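Local coordinates for protein tripeptidase (Staphylococcus aureus subsp. aureus, PDB 3RZA) that probably hydrolyses tripeptides as a metal-dependent peptidase of the M20 family that binds zinc and calcium ions, at residues A[24-29]-A[376-381]; A[138-143]-A[383-388]; A[212-217]-A[257-262]; A[225-230]-A[291-296]. All blocks are in the same frame, centred on the assembly; numbering follows the deposited sequence.

Contact 1: A[24-29]-A[376-381]; sequences QRLLNT and SLNLLA
This is a small, buried helix-to-helix contact without hydrogen bonds, in which Leu26 of helix 23-34 meets Leu377 and Ala381 of helix 374-393 in the metal-binding domain of an M20-type peptidase. The two short segments are nearly perpendicular, their axes 106° apart in direction and 10.2 Å apart at closest approach, so few side chains can meet. Leu26 and Leu377 reach toward each other tip to tip, with Leu26 CG 3.7 Å from Leu377 CG. In both leucines CG stands anti to the backbone N (chi1 176° for Leu26), which extends the branched end across the gap. The CD2 branch of Leu26 goes deepest: it lies 3.3 Å from Leu377 O and 3.5 Å from Ala381 CB, the latter tighter than ordinary van der Waals contact. Alanine suits this place because its single methyl leaves room for the leucine branch. Asn378 comes in at the margin, its OD1 3.8 Å from Leu26 CD2, while Leu377 CD2 also brushes Leu27 CA. Leucines suit such a wide crossing, since their long, forked chains can bridge helices whose backbones stay well apart. Helix 128-147 packs alongside: Glu139 touches Leu26 and forms a salt bridge with Arg25, whose guanidinium also pairs with Glu146, while Leu380 of helix 374-393 packs on Ile185 and Val360 in loops.

Contact 2: A[138-143]-A[383-388]; sequences LEVLQV and QVLEII
The flat side chains of these two segments, the carboxylates and amides, take no part where Val140 meets Val384, Leu385 and Ile388; branched aliphatic side chains meet each other and, at Leu385 N, the backbone. It is a helix-helix packing of the alpha/beta metal-binding domain, joining helix 128-147 to helix 374-393 at an angle of 51°, with the segment axes 9.6 Å apart. The backbones come closest at Val140 and Leu385, whose CA atoms are 5.8 Å apart. Valine fits there because its two methyls branch right at CB and fill the narrow gap without needing length. They divide the work. CG2 of Val140, anti to the carbonyl carbon, lies 3.7 Å from the backbone N of Leu385 and also touches the CB atoms of Val384 and Leu385, the two valine side chains crossing at a slant. CG1, anti to the backbone N (chi1 165°), faces the other way along the partner helix, toward Ile388. One turn further on, where the helices stand further apart, Val143 needs a longer partner and finds it in Leu385, the two side chains crossing at about a right angle with Val143 CG1 and Leu385 CD2 4.0 Å apart. All five touching residues are buried, as befits an apolar set. Polar side chains of the same helices have other partners: Glu139 pairs with Arg25, and Gln383 with Ser326 of helix 318-329. Ile388 is the one chain that arrives end-on, its CD1 meeting Val140 CG1 tip to tip at 3.6 Å.

Contact 3: A[212-217]-A[257-262]; sequences TAHAST and TNIVAD. With CIT (citric acid), chain F.
His214 and Ile259 form a lone antiparallel beta bridge, a non-hydrogen-bonded pair, between two loops at the far end of the lid domain of this M20-type peptidase. On either side of the pair a backbone bond closes the bridge: Val260 N to Ala213 O at 2.8 Å and Ala215 N to Asn258 O at 2.9 Å. From CB, the His214 side chain sets out with CG anti to the backbone N (chi1 -160°), carrying the ring over Asn258. The carbonyl O of Asn258 lies under the centre of one ring face, 3.6 Å from His214 CD2. His214 ND1 is engaged within its own loop, 2.8 Å from Ser216 OG in a hydrogen bond that either atom could donate; the type I turn from His214 to Thr217 brings the serine there. His214 CE1 passes 3.2 Å from O5 of a citrate, probably from the crystallisation liquor, and at the tip His214 NE2 donates to citrate O4 at 2.9 Å, in the ring plane. Asn258 ND2 adds weak bonds to the same molecule, an amide being well suited to an oxygen-rich partner. Arg271 and Gly342 of the second subunit also bind the citrate, which fits the M20 pattern of a lid histidine probably reaching the partner's active site. At the other end of the contact a water accepts from Thr212 N and donates to Asp262 OD2, 2.7 Å away.

Contact 4: A[225-230]-A[291-296]; sequences INIAAK and TTASEL
Ile227 presents both of its branches to the 291-296 segment because chi1 is -72°: CG2 stands anti to the backbone N and lies 3.6 Å from Ala293 CA, while CG1 stands beside that N and leads toward Leu296. Thr292 has the same arrangement (chi1 -58°), which makes its methyl CG2 face the partner helix, 3.6 Å from Ile227 O, and its hydroxyl go back to its own helix, bonded to Val288 O. A threonine thus offers an apolar surface here while its polar atom stays satisfied. Ala293 lies at the closest approach of the backbones, its CA 5.9 Å from that of Ile227, and a side chain of one methyl suits such nearness. These are the two helices of the lid domain, 224-234 and 275-295, running roughly antiparallel at 142° with segment axes 9.2 Å apart. Helix 224-234 also rests on strand 263-272 through Ala228, while Asn226 and Ala229 pack on Ile232, and Lys230 on Ser233, of the second subunit. The side chain of Leu296 points toward helix 224-234 and slides past Ile227 in the opposite direction, with Leu296 CD1 3.8 Å from Ile227 CG1. Lys230 is extended beyond CG, and its aliphatic length serves as an apolar surface at the margin of the contact, crossing the leucine at about a right angle. There Lys230 CD and Leu296 CD1 come within 3.7 Å.

The contacts fall into two pairs on opposite sides of the chain's centre. Contacts 1 and 2 share helix 374-393 in the metal-binding domain and are joined by the Arg25-Glu139 salt bridge. Contacts 3 and 4 belong to the lid domain, their centres about 16 Å apart, and meet where Ala261 packs on Ile225; both border the second subunit. Contacts 1, 2 and 4 are buried helix packings made mainly of aliphatic groups, contact 4 borrowing a threonine methyl and a lysine chain, at angles from 51° to 142°. Contact 3, only partly buried, relies instead on backbone bonds, a water and a histidine that holds a citrate, the polar chemistry suited to loops facing another subunit.

Contact 1: A[24-29]-A[376-381]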
loop_
_atom_site.group_PDB
_atom_site.type_symbol
_atom_site.label_atom_id
_atom_site.label_comp_id
_atom_site.label_asym_id
_atom_site.label_seq_id
_atom_site.Cartn_x
_atom_site.Cartn_y
_atom_site.Cartn_z
ATOM N N GLN A 24 -13.059 -20.748 42.919
ATOM C CA GLN A 24 -13.351 -19.332 43.077
ATOM C C GLN A 24 -12.070 -18.523 43.206
ATOM O O GLN A 24 -11.965 -17.453 42.623
ATOM C CB GLN A 24 -14.252 -19.090 44.297
ATOM C CG GLN A 24 -14.734 -17.631 44.498
ATOM C CD GLN A 24 -15.608 -17.141 43.345
ATOM O OE1 GLN A 24 -15.177 -16.332 42.508
ATOM N NE2 GLN A 24 -16.820 -17.672 43.264
ATOM N N ARG A 25 -11.123 -19.003 44.010
ATOM C CA ARG A 25 -9.846 -18.294 44.160
ATOM C C ARG A 25 -9.097 -18.192 42.822
ATOM O O ARG A 25 -8.545 -17.130 42.509
ATOM C CB ARG A 25 -8.961 -18.951 45.211
ATOM C CG ARG A 25 -7.657 -18.165 45.520
ATOM C CD ARG A 25 -6.944 -18.753 46.699
ATOM N NE ARG A 25 -6.540 -20.133 46.433
ATOM C CZ ARG A 25 -6.307 -21.077 47.362
ATOM N NH1 ARG A 25 -6.362 -20.806 48.673
ATOM N NH2 ARG A 25 -5.969 -22.313 46.966
ATOM N N LEU A 26 -9.086 -19.290 42.054
ATOM C CA LEU A 26 -8.487 -19.329 40.701
ATOM C C LEU A 26 -9.116 -18.283 39.794
ATOM O O LEU A 26 -8.400 -17.553 39.105
ATOM C CB LEU A 26 -8.671 -20.729 40.068
ATOM C CG LEU A 26 -8.209 -20.983 38.618
ATOM C CD1 LEU A 26 -6.773 -20.556 38.420
ATOM C CD2 LEU A 26 -8.391 -22.466 38.249
ATOM N N LEU A 27 -10.455 -18.257 39.778
ATOM C CA LEU A 27 -11.220 -17.283 38.983
ATOM C C LEU A 27 -10.888 -15.838 39.386
ATOM O O LEU A 27 -10.634 -15.017 38.530
ATOM C CB LEU A 27 -12.751 -17.557 39.103
ATOM C CG LEU A 27 -13.748 -16.588 38.429
ATOM C CD1 LEU A 27 -13.403 -16.365 36.992
ATOM C CD2 LEU A 27 -15.226 -17.103 38.594
ATOM N N ASN A 28 -10.866 -15.553 40.682
ATOM C CA ASN A 28 -10.501 -14.216 41.177
ATOM C C ASN A 28 -9.077 -13.807 40.789
ATOM O O ASN A 28 -8.869 -12.675 40.376
ATOM C CB ASN A 28 -10.686 -14.106 42.704
ATOM C CG ASN A 28 -12.154 -14.235 43.142
ATOM O OD1 ASN A 28 -13.077 -14.042 42.360
ATOM N ND2 ASN A 28 -12.355 -14.556 44.401
ATOM N N THR A 29 -8.132 -14.749 40.860
ATOM C CA THR A 29 -6.742 -14.512 40.421
ATOM C C THR A 29 -6.655 -14.198 38.939
ATOM O O THR A 29 -5.981 -13.253 38.547
ATOM C CB THR A 29 -5.842 -15.706 40.761
ATOM O OG1 THR A 29 -5.831 -15.871 42.176
ATOM C CG2 THR A 29 -4.395 -15.505 40.251
ATOM N N SER A 376 -12.472 -25.007 31.586
ATOM C CA SER A 376 -11.064 -25.174 31.104
ATOM C C SER A 376 -10.005 -24.609 32.069
ATOM O O SER A 376 -8.948 -25.222 32.278
ATOM C CB SER A 376 -10.893 -24.563 29.710
ATOM O OG SER A 376 -11.661 -25.279 28.756
ATOM N N LEU A 377 -10.308 -23.456 32.666
ATOM C CA LEU A 377 -9.432 -22.858 33.651
ATOM C C LEU A 377 -9.268 -23.785 34.859
ATOM O O LEU A 377 -8.171 -23.986 35.312
ATOM C CB LEU A 377 -9.978 -21.499 34.088
ATOM C CG LEU A 377 -9.171 -20.644 35.047
ATOM C CD1 LEU A 377 -7.909 -20.115 34.389
ATOM C CD2 LEU A 377 -10.058 -19.499 35.545
ATOM N N ASN A 378 -10.379 -24.318 35.354
ATOM C CA ASN A 378 -10.372 -25.314 36.454
ATOM C C ASN A 378 -9.566 -26.562 36.104
ATOM O O ASN A 378 -8.691 -26.971 36.866
ATOM C CB ASN A 378 -11.809 -25.704 36.838
ATOM C CG ASN A 378 -12.608 -24.540 37.431
ATOM O OD1 ASN A 378 -12.034 -23.572 37.957
ATOM N ND2 ASN A 378 -13.952 -24.626 37.338
ATOM N N LEU A 379 -9.839 -27.142 34.933
ATOM C CA LEU A 379 -9.095 -28.327 34.467
ATOM C C LEU A 379 -7.598 -28.086 34.268
ATOM O O LEU A 379 -6.804 -28.993 34.539
ATOM C CB LEU A 379 -9.711 -28.911 33.157
ATOM C CG LEU A 379 -11.075 -29.609 33.296
ATOM C CD1 LEU A 379 -11.644 -29.875 31.910
ATOM C CD2 LEU A 379 -10.997 -30.932 34.125
ATOM N N LEU A 380 -7.218 -26.897 33.783
ATOM C CA LEU A 380 -5.796 -26.561 33.539
ATOM C C LEU A 380 -5.004 -26.475 34.836
ATOM O O LEU A 380 -3.901 -27.003 34.916
ATOM C CB LEU A 380 -5.642 -25.228 32.776
ATOM C CG LEU A 380 -4.212 -24.749 32.406
ATOM C CD1 LEU A 380 -3.523 -25.746 31.428
ATOM C CD2 LEU A 380 -4.236 -23.297 31.832
ATOM N N ALA A 381 -5.540 -25.735 35.812
ATOM C CA ALA A 381 -4.973 -25.693 37.171
ATOM C C ALA A 381 -4.882 -27.093 37.804
ATOM O O ALA A 381 -3.846 -27.453 38.374
ATOM C CB ALA A 381 -5.795 -24.753 38.062
#

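Contact 2: A[138-143]-A[383-388]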
loop_
_atom_site.group_PDB
_atom_site.type_symbol
_atom_site.label_atom_id
_atom_site.label_comp_id
_atom_site.label_asym_id
_atom_site.label_seq_id
_atom_site.Cartn_x
_atom_site.Cartn_y
_atom_site.Cartn_z
ATOM N N LEU A 138 -0.310 -19.746 39.748
ATOM C CA LEU A 138 -0.412 -19.129 41.089
ATOM C C LEU A 138 -1.313 -19.945 42.023
ATOM O O LEU A 138 -0.955 -20.187 43.169
ATOM C CB LEU A 138 -0.899 -17.674 40.989
ATOM C CG LEU A 138 0.092 -16.715 40.292
ATOM C CD1 LEU A 138 -0.589 -15.438 39.804
ATOM C CD2 LEU A 138 1.224 -16.377 41.196
ATOM N N GLU A 139 -2.459 -20.383 41.508
ATOM C CA GLU A 139 -3.368 -21.241 42.251
ATOM C C GLU A 139 -2.708 -22.556 42.661
ATOM O O GLU A 139 -2.824 -22.959 43.808
ATOM C CB GLU A 139 -4.639 -21.532 41.416
ATOM C CG GLU A 139 -5.628 -22.548 42.037
ATOM C CD GLU A 139 -6.167 -22.109 43.398
ATOM O OE1 GLU A 139 -6.268 -20.881 43.654
ATOM O OE2 GLU A 139 -6.507 -22.992 44.208
ATOM N N VAL A 140 -2.049 -23.226 41.723
ATOM C CA VAL A 140 -1.346 -24.490 42.028
ATOM C C VAL A 140 -0.310 -24.316 43.151
ATOM O O VAL A 140 -0.260 -25.135 44.082
ATOM C CB VAL A 140 -0.687 -25.130 40.747
ATOM C CG1 VAL A 140 0.338 -26.221 41.118
ATOM C CG2 VAL A 140 -1.747 -25.702 39.856
ATOM N N LEU A 141 0.465 -23.227 43.090
ATOM C CA LEU A 141 1.452 -22.926 44.145
ATOM C C LEU A 141 0.777 -22.751 45.489
ATOM O O LEU A 141 1.255 -23.297 46.486
ATOM C CB LEU A 141 2.298 -21.676 43.810
ATOM C CG LEU A 141 3.437 -21.906 42.824
ATOM C CD1 LEU A 141 3.980 -20.588 42.316
ATOM C CD2 LEU A 141 4.578 -22.773 43.459
ATOM N N GLN A 142 -0.359 -22.043 45.491
ATOM C CA GLN A 142 -1.120 -21.819 46.723
ATOM C C GLN A 142 -1.714 -23.119 47.293
ATOM O O GLN A 142 -1.736 -23.286 48.485
ATOM C CB GLN A 142 -2.216 -20.759 46.519
ATOM C CG GLN A 142 -2.747 -20.182 47.829
ATOM C CD GLN A 142 -3.246 -18.736 47.697
ATOM O OE1 GLN A 142 -3.075 -18.091 46.662
ATOM N NE2 GLN A 142 -3.875 -18.238 48.752
ATOM N N VAL A 143 -2.173 -24.042 46.426
ATOM C CA VAL A 143 -2.641 -25.386 46.869
ATOM C C VAL A 143 -1.493 -26.238 47.439
ATOM O O VAL A 143 -1.661 -26.923 48.439
ATOM C CB VAL A 143 -3.341 -26.176 45.709
ATOM C CG1 VAL A 143 -3.630 -27.639 46.108
ATOM C CG2 VAL A 143 -4.627 -25.492 45.289
ATOM N N GLN A 383 -4.662 -29.871 36.061
ATOM C CA GLN A 383 -3.659 -30.584 35.259
ATOM C C GLN A 383 -2.230 -30.220 35.652
ATOM O O GLN A 383 -1.418 -31.096 35.819
ATOM C CB GLN A 383 -3.829 -30.340 33.767
ATOM C CG GLN A 383 -3.093 -31.392 32.906
ATOM C CD GLN A 383 -2.952 -31.020 31.467
ATOM O OE1 GLN A 383 -3.296 -29.899 31.042
ATOM N NE2 GLN A 383 -2.427 -31.966 30.679
ATOM N N VAL A 384 -1.934 -28.933 35.775
ATOM C CA VAL A 384 -0.605 -28.497 36.239
ATOM C C VAL A 384 -0.272 -29.120 37.623
ATOM O O VAL A 384 0.864 -29.592 37.830
ATOM C CB VAL A 384 -0.477 -26.968 36.326
ATOM C CG1 VAL A 384 0.900 -26.578 36.857
ATOM C CG2 VAL A 384 -0.741 -26.295 34.949
ATOM N N LEU A 385 -1.259 -29.150 38.538
ATOM C CA LEU A 385 -1.078 -29.802 39.836
ATOM C C LEU A 385 -0.776 -31.317 39.684
ATOM O O LEU A 385 0.080 -31.851 40.384
ATOM C CB LEU A 385 -2.307 -29.594 40.744
ATOM C CG LEU A 385 -2.254 -30.308 42.111
ATOM C CD1 LEU A 385 -0.991 -29.871 42.891
ATOM C CD2 LEU A 385 -3.506 -30.042 42.890
ATOM N N GLU A 386 -1.506 -31.984 38.788
ATOM C CA GLU A 386 -1.345 -33.411 38.567
ATOM C C GLU A 386 0.032 -33.732 37.985
ATOM O O GLU A 386 0.662 -34.700 38.409
ATOM C CB GLU A 386 -2.450 -33.917 37.649
ATOM C CG GLU A 386 -2.572 -35.408 37.549
ATOM C CD GLU A 386 -2.962 -36.094 38.851
ATOM O OE1 GLU A 386 -3.587 -35.463 39.730
ATOM O OE2 GLU A 386 -2.639 -37.281 38.981
ATOM N N ILE A 387 0.501 -32.897 37.055
ATOM C CA ILE A 387 1.856 -33.033 36.460
ATOM C C ILE A 387 2.963 -32.935 37.513
ATOM O O ILE A 387 3.894 -33.730 37.497
ATOM C CB ILE A 387 2.101 -31.961 35.334
ATOM C CG1 ILE A 387 1.278 -32.303 34.095
ATOM C CG2 ILE A 387 3.607 -31.840 34.994
ATOM C CD1 ILE A 387 1.251 -31.223 33.032
ATOM N N ILE A 388 2.846 -31.964 38.423
ATOM C CA ILE A 388 3.781 -31.835 39.556
ATOM C C ILE A 388 3.771 -33.092 40.458
ATOM O O ILE A 388 4.850 -33.551 40.889
ATOM C CB ILE A 388 3.494 -30.564 40.405
ATOM C CG1 ILE A 388 3.940 -29.314 39.652
ATOM C CG2 ILE A 388 4.210 -30.613 41.760
ATOM C CD1 ILE A 388 3.396 -28.008 40.264
#

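Contact 3: A[212-217]-A[257-262]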
loop_
_atom_site.group_PDB
_atom_site.type_symbol
_atom_site.label_atom_id
_atom_site.label_comp_id
_atom_site.label_asym_id
_atom_site.label_seq_id
_atom_site.Cartn_x
_atom_site.Cartn_y
_atom_site.Cartn_z
ATOM N N THR A 212 10.761 3.700 -14.057
ATOM C CA THR A 212 9.638 4.638 -14.298
ATOM C C THR A 212 9.524 5.051 -15.749
ATOM O O THR A 212 10.527 5.142 -16.454
ATOM C CB THR A 212 9.781 5.990 -13.520
ATOM O OG1 THR A 212 11.047 6.596 -13.813
ATOM C CG2 THR A 212 9.675 5.794 -12.098
ATOM N N ALA A 213 8.302 5.334 -16.176
ATOM C CA ALA A 213 8.025 5.860 -17.488
ATOM C C ALA A 213 6.577 6.281 -17.466
ATOM O O ALA A 213 5.820 5.864 -16.580
ATOM C CB ALA A 213 8.256 4.786 -18.592
ATOM N N HIS A 214 6.189 7.072 -18.443
ATOM C CA HIS A 214 4.781 7.442 -18.594
ATOM C C HIS A 214 3.991 6.212 -19.109
ATOM O O HIS A 214 4.526 5.397 -19.882
ATOM C CB HIS A 214 4.634 8.667 -19.513
ATOM C CG HIS A 214 3.333 9.379 -19.335
ATOM N ND1 HIS A 214 2.226 9.107 -20.110
ATOM C CD2 HIS A 214 2.934 10.290 -18.417
ATOM C CE1 HIS A 214 1.211 9.851 -19.705
ATOM N NE2 HIS A 214 1.614 10.578 -18.679
ATOM N N ALA A 215 2.759 6.045 -18.636
ATOM C CA ALA A 215 1.956 4.856 -18.974
ATOM C C ALA A 215 1.563 4.786 -20.460
ATOM O O ALA A 215 1.289 3.706 -20.969
ATOM C CB ALA A 215 0.715 4.768 -18.083
ATOM N N SER A 216 1.533 5.937 -21.148
ATOM C CA SER A 216 1.361 5.978 -22.606
ATOM C C SER A 216 2.540 5.416 -23.421
ATOM O O SER A 216 2.353 5.104 -24.612
ATOM C CB SER A 216 1.069 7.415 -23.075
ATOM O OG SER A 216 2.164 8.247 -22.808
ATOM N N THR A 217 3.733 5.314 -22.803
ATOM C CA THR A 217 4.941 4.773 -23.459
ATOM C C THR A 217 5.562 3.681 -22.570
ATOM O O THR A 217 6.712 3.811 -22.120
ATOM C CB THR A 217 5.970 5.892 -23.712
ATOM O OG1 THR A 217 6.382 6.459 -22.461
ATOM C CG2 THR A 217 5.372 6.988 -24.594
ATOM N N THR A 257 -1.848 6.027 -11.636
ATOM C CA THR A 257 -2.305 5.212 -12.790
ATOM C C THR A 257 -1.551 5.502 -14.085
ATOM O O THR A 257 -1.299 4.583 -14.867
ATOM C CB THR A 257 -3.824 5.332 -13.014
ATOM O OG1 THR A 257 -4.183 6.703 -13.195
ATOM C CG2 THR A 257 -4.566 4.760 -11.815
ATOM N N ASN A 258 -1.114 6.753 -14.252
ATOM C CA ASN A 258 -0.413 7.211 -15.466
ATOM C C ASN A 258 1.121 7.071 -15.448
ATOM O O ASN A 258 1.785 7.549 -16.385
ATOM C CB ASN A 258 -0.808 8.667 -15.795
ATOM C CG ASN A 258 -0.268 9.684 -14.783
ATOM O OD1 ASN A 258 -0.129 9.387 -13.600
ATOM N ND2 ASN A 258 0.008 10.892 -15.253
ATOM N N ILE A 259 1.665 6.395 -14.423
ATOM C CA ILE A 259 3.109 6.147 -14.287
ATOM C C ILE A 259 3.359 4.648 -14.187
ATOM O O ILE A 259 2.686 3.967 -13.412
ATOM C CB ILE A 259 3.653 6.876 -13.006
ATOM C CG1 ILE A 259 3.506 8.398 -13.152
ATOM C CG2 ILE A 259 5.108 6.501 -12.731
ATOM C CD1 ILE A 259 4.245 9.009 -14.365
ATOM N N VAL A 260 4.314 4.128 -14.969
ATOM C CA VAL A 260 4.777 2.743 -14.802
ATOM C C VAL A 260 5.437 2.654 -13.402
ATOM O O VAL A 260 6.337 3.446 -13.092
ATOM C CB VAL A 260 5.761 2.272 -15.945
ATOM C CG1 VAL A 260 6.261 0.823 -15.698
ATOM C CG2 VAL A 260 5.097 2.340 -17.314
ATOM N N ALA A 261 4.923 1.747 -12.552
ATOM C CA ALA A 261 5.354 1.621 -11.148
ATOM C C ALA A 261 6.763 1.069 -11.071
ATOM O O ALA A 261 7.031 0.004 -11.618
ATOM C CB ALA A 261 4.383 0.678 -10.364
ATOM N N ASP A 262 7.664 1.785 -10.406
ATOM C CA ASP A 262 9.080 1.347 -10.323
ATOM C C ASP A 262 9.493 0.693 -8.988
ATOM O O ASP A 262 10.687 0.379 -8.822
ATOM C CB ASP A 262 10.038 2.487 -10.693
ATOM C CG ASP A 262 10.097 3.597 -9.648
ATOM O OD1 ASP A 262 9.260 3.625 -8.734
ATOM O OD2 ASP A 262 10.974 4.479 -9.792
HETATM C C1 CIT F . -4.324 11.553 -17.188
HETATM O O1 CIT F . -5.298 12.176 -16.720
HETATM O O2 CIT F . -3.790 10.658 -16.496
HETATM C C2 CIT F . -3.809 11.900 -18.573
HETATM C C3 CIT F . -2.297 12.208 -18.599
HETATM O O7 CIT F . -1.541 11.030 -18.193
HETATM C C4 CIT F . -1.943 13.376 -17.652
HETATM C C5 CIT F . -0.473 13.709 -17.637
HETATM O O3 CIT F . -0.124 14.871 -17.907
HETATM O O4 CIT F . 0.400 12.851 -17.359
HETATM C C6 CIT F . -1.908 12.519 -20.045
HETATM O O5 CIT F . -0.732 12.326 -20.454
HETATM O O6 CIT F . -2.760 12.948 -20.861
HETATM O O HOH W 1 12.551 4.186 -11.964
#

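Contact 4: A[225-230]-A[291-296]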
loop_
_atom_site.group_PDB
_atom_site.type_symbol
_atom_site.label_atom_id
_atom_site.label_comp_id
_atom_site.label_asym_id
_atom_site.label_seq_id
_atom_site.Cartn_x
_atom_site.Cartn_y
_atom_site.Cartn_z
ATOM N N ILE A 225 5.160 -3.763 -10.395
ATOM C CA ILE A 225 3.879 -4.466 -10.096
ATOM C C ILE A 225 3.737 -5.733 -10.950
ATOM O O ILE A 225 3.533 -6.827 -10.384
ATOM C CB ILE A 225 2.651 -3.560 -10.266
ATOM C CG1 ILE A 225 2.606 -2.521 -9.147
ATOM C CG2 ILE A 225 1.352 -4.389 -10.294
ATOM C CD1 ILE A 225 1.572 -1.374 -9.397
ATOM N N ASN A 226 3.929 -5.603 -12.274
ATOM C CA ASN A 226 3.899 -6.785 -13.176
ATOM C C ASN A 226 4.917 -7.846 -12.777
ATOM O O ASN A 226 4.588 -9.011 -12.754
ATOM C CB ASN A 226 4.114 -6.407 -14.650
ATOM C CG ASN A 226 3.006 -5.522 -15.197
ATOM O OD1 ASN A 226 2.123 -5.071 -14.456
ATOM N ND2 ASN A 226 3.042 -5.273 -16.490
ATOM N N ILE A 227 6.145 -7.421 -12.461
ATOM C CA ILE A 227 7.212 -8.346 -12.049
ATOM C C ILE A 227 6.858 -9.128 -10.779
ATOM O O ILE A 227 6.981 -10.358 -10.753
ATOM C CB ILE A 227 8.551 -7.610 -11.781
ATOM C CG1 ILE A 227 9.180 -7.146 -13.086
ATOM C CG2 ILE A 227 9.536 -8.547 -11.048
ATOM C CD1 ILE A 227 10.368 -6.201 -12.884
ATOM N N ALA A 228 6.436 -8.380 -9.747
ATOM C CA ALA A 228 6.048 -8.910 -8.444
ATOM C C ALA A 228 4.853 -9.853 -8.538
ATOM O O ALA A 228 4.871 -10.924 -7.912
ATOM C CB ALA A 228 5.736 -7.752 -7.469
ATOM N N ALA A 229 3.860 -9.484 -9.358
ATOM C CA ALA A 229 2.704 -10.346 -9.659
ATOM C C ALA A 229 3.102 -11.615 -10.402
ATOM O O ALA A 229 2.652 -12.707 -10.048
ATOM C CB ALA A 229 1.654 -9.590 -10.454
ATOM N N LYS A 230 3.947 -11.475 -11.417
ATOM C CA LYS A 230 4.432 -12.633 -12.148
ATOM C C LYS A 230 5.249 -13.565 -11.246
ATOM O O LYS A 230 5.020 -14.776 -11.275
ATOM C CB LYS A 230 5.219 -12.226 -13.407
ATOM C CG LYS A 230 4.315 -11.795 -14.540
ATOM C CD LYS A 230 5.094 -11.275 -15.733
ATOM C CE LYS A 230 4.172 -11.085 -16.936
ATOM N NZ LYS A 230 4.874 -10.670 -18.162
ATOM N N THR A 291 15.199 -14.212 -10.216
ATOM C CA THR A 291 15.230 -14.590 -11.631
ATOM C C THR A 291 14.096 -13.949 -12.436
ATOM O O THR A 291 14.323 -13.571 -13.574
ATOM C CB THR A 291 15.211 -16.126 -11.839
ATOM O OG1 THR A 291 14.045 -16.668 -11.231
ATOM C CG2 THR A 291 16.410 -16.762 -11.232
ATOM N N THR A 292 12.895 -13.804 -11.843
ATOM C CA THR A 292 11.776 -13.126 -12.520
ATOM C C THR A 292 12.044 -11.632 -12.749
ATOM O O THR A 292 11.774 -11.106 -13.849
ATOM C CB THR A 292 10.442 -13.280 -11.753
ATOM O OG1 THR A 292 10.147 -14.671 -11.607
ATOM C CG2 THR A 292 9.266 -12.592 -12.508
ATOM N N ALA A 293 12.543 -10.959 -11.707
ATOM C CA ALA A 293 12.958 -9.554 -11.796
ATOM C C ALA A 293 14.012 -9.341 -12.878
ATOM O O ALA A 293 13.873 -8.466 -13.735
ATOM C CB ALA A 293 13.482 -9.064 -10.443
ATOM N N SER A 294 15.031 -10.170 -12.854
ATOM C CA SER A 294 16.139 -10.050 -13.803
ATOM C C SER A 294 15.704 -10.313 -15.253
ATOM O O SER A 294 16.048 -9.523 -16.142
ATOM C CB SER A 294 17.276 -10.981 -13.409
ATOM O OG SER A 294 18.250 -10.996 -14.401
ATOM N N GLU A 295 14.936 -11.394 -15.467
ATOM C CA GLU A 295 14.351 -11.734 -16.804
ATOM C C GLU A 295 13.592 -10.570 -17.444
ATOM O O GLU A 295 13.725 -10.340 -18.617
ATOM C CB GLU A 295 13.386 -12.939 -16.723
ATOM C CG GLU A 295 14.041 -14.321 -16.813
ATOM C CD GLU A 295 13.086 -15.478 -16.425
ATOM O OE1 GLU A 295 11.852 -15.374 -16.671
ATOM O OE2 GLU A 295 13.574 -16.496 -15.866
ATOM N N LEU A 296 12.808 -9.850 -16.633
ATOM C CA LEU A 296 11.927 -8.779 -17.101
ATOM C C LEU A 296 12.577 -7.379 -17.063
ATOM O O LEU A 296 11.930 -6.392 -17.429
ATOM C CB LEU A 296 10.615 -8.806 -16.287
ATOM C CG LEU A 296 9.752 -10.074 -16.455
ATOM C CD1 LEU A 296 8.606 -10.153 -15.396
ATOM C CD2 LEU A 296 9.175 -10.149 -17.856
#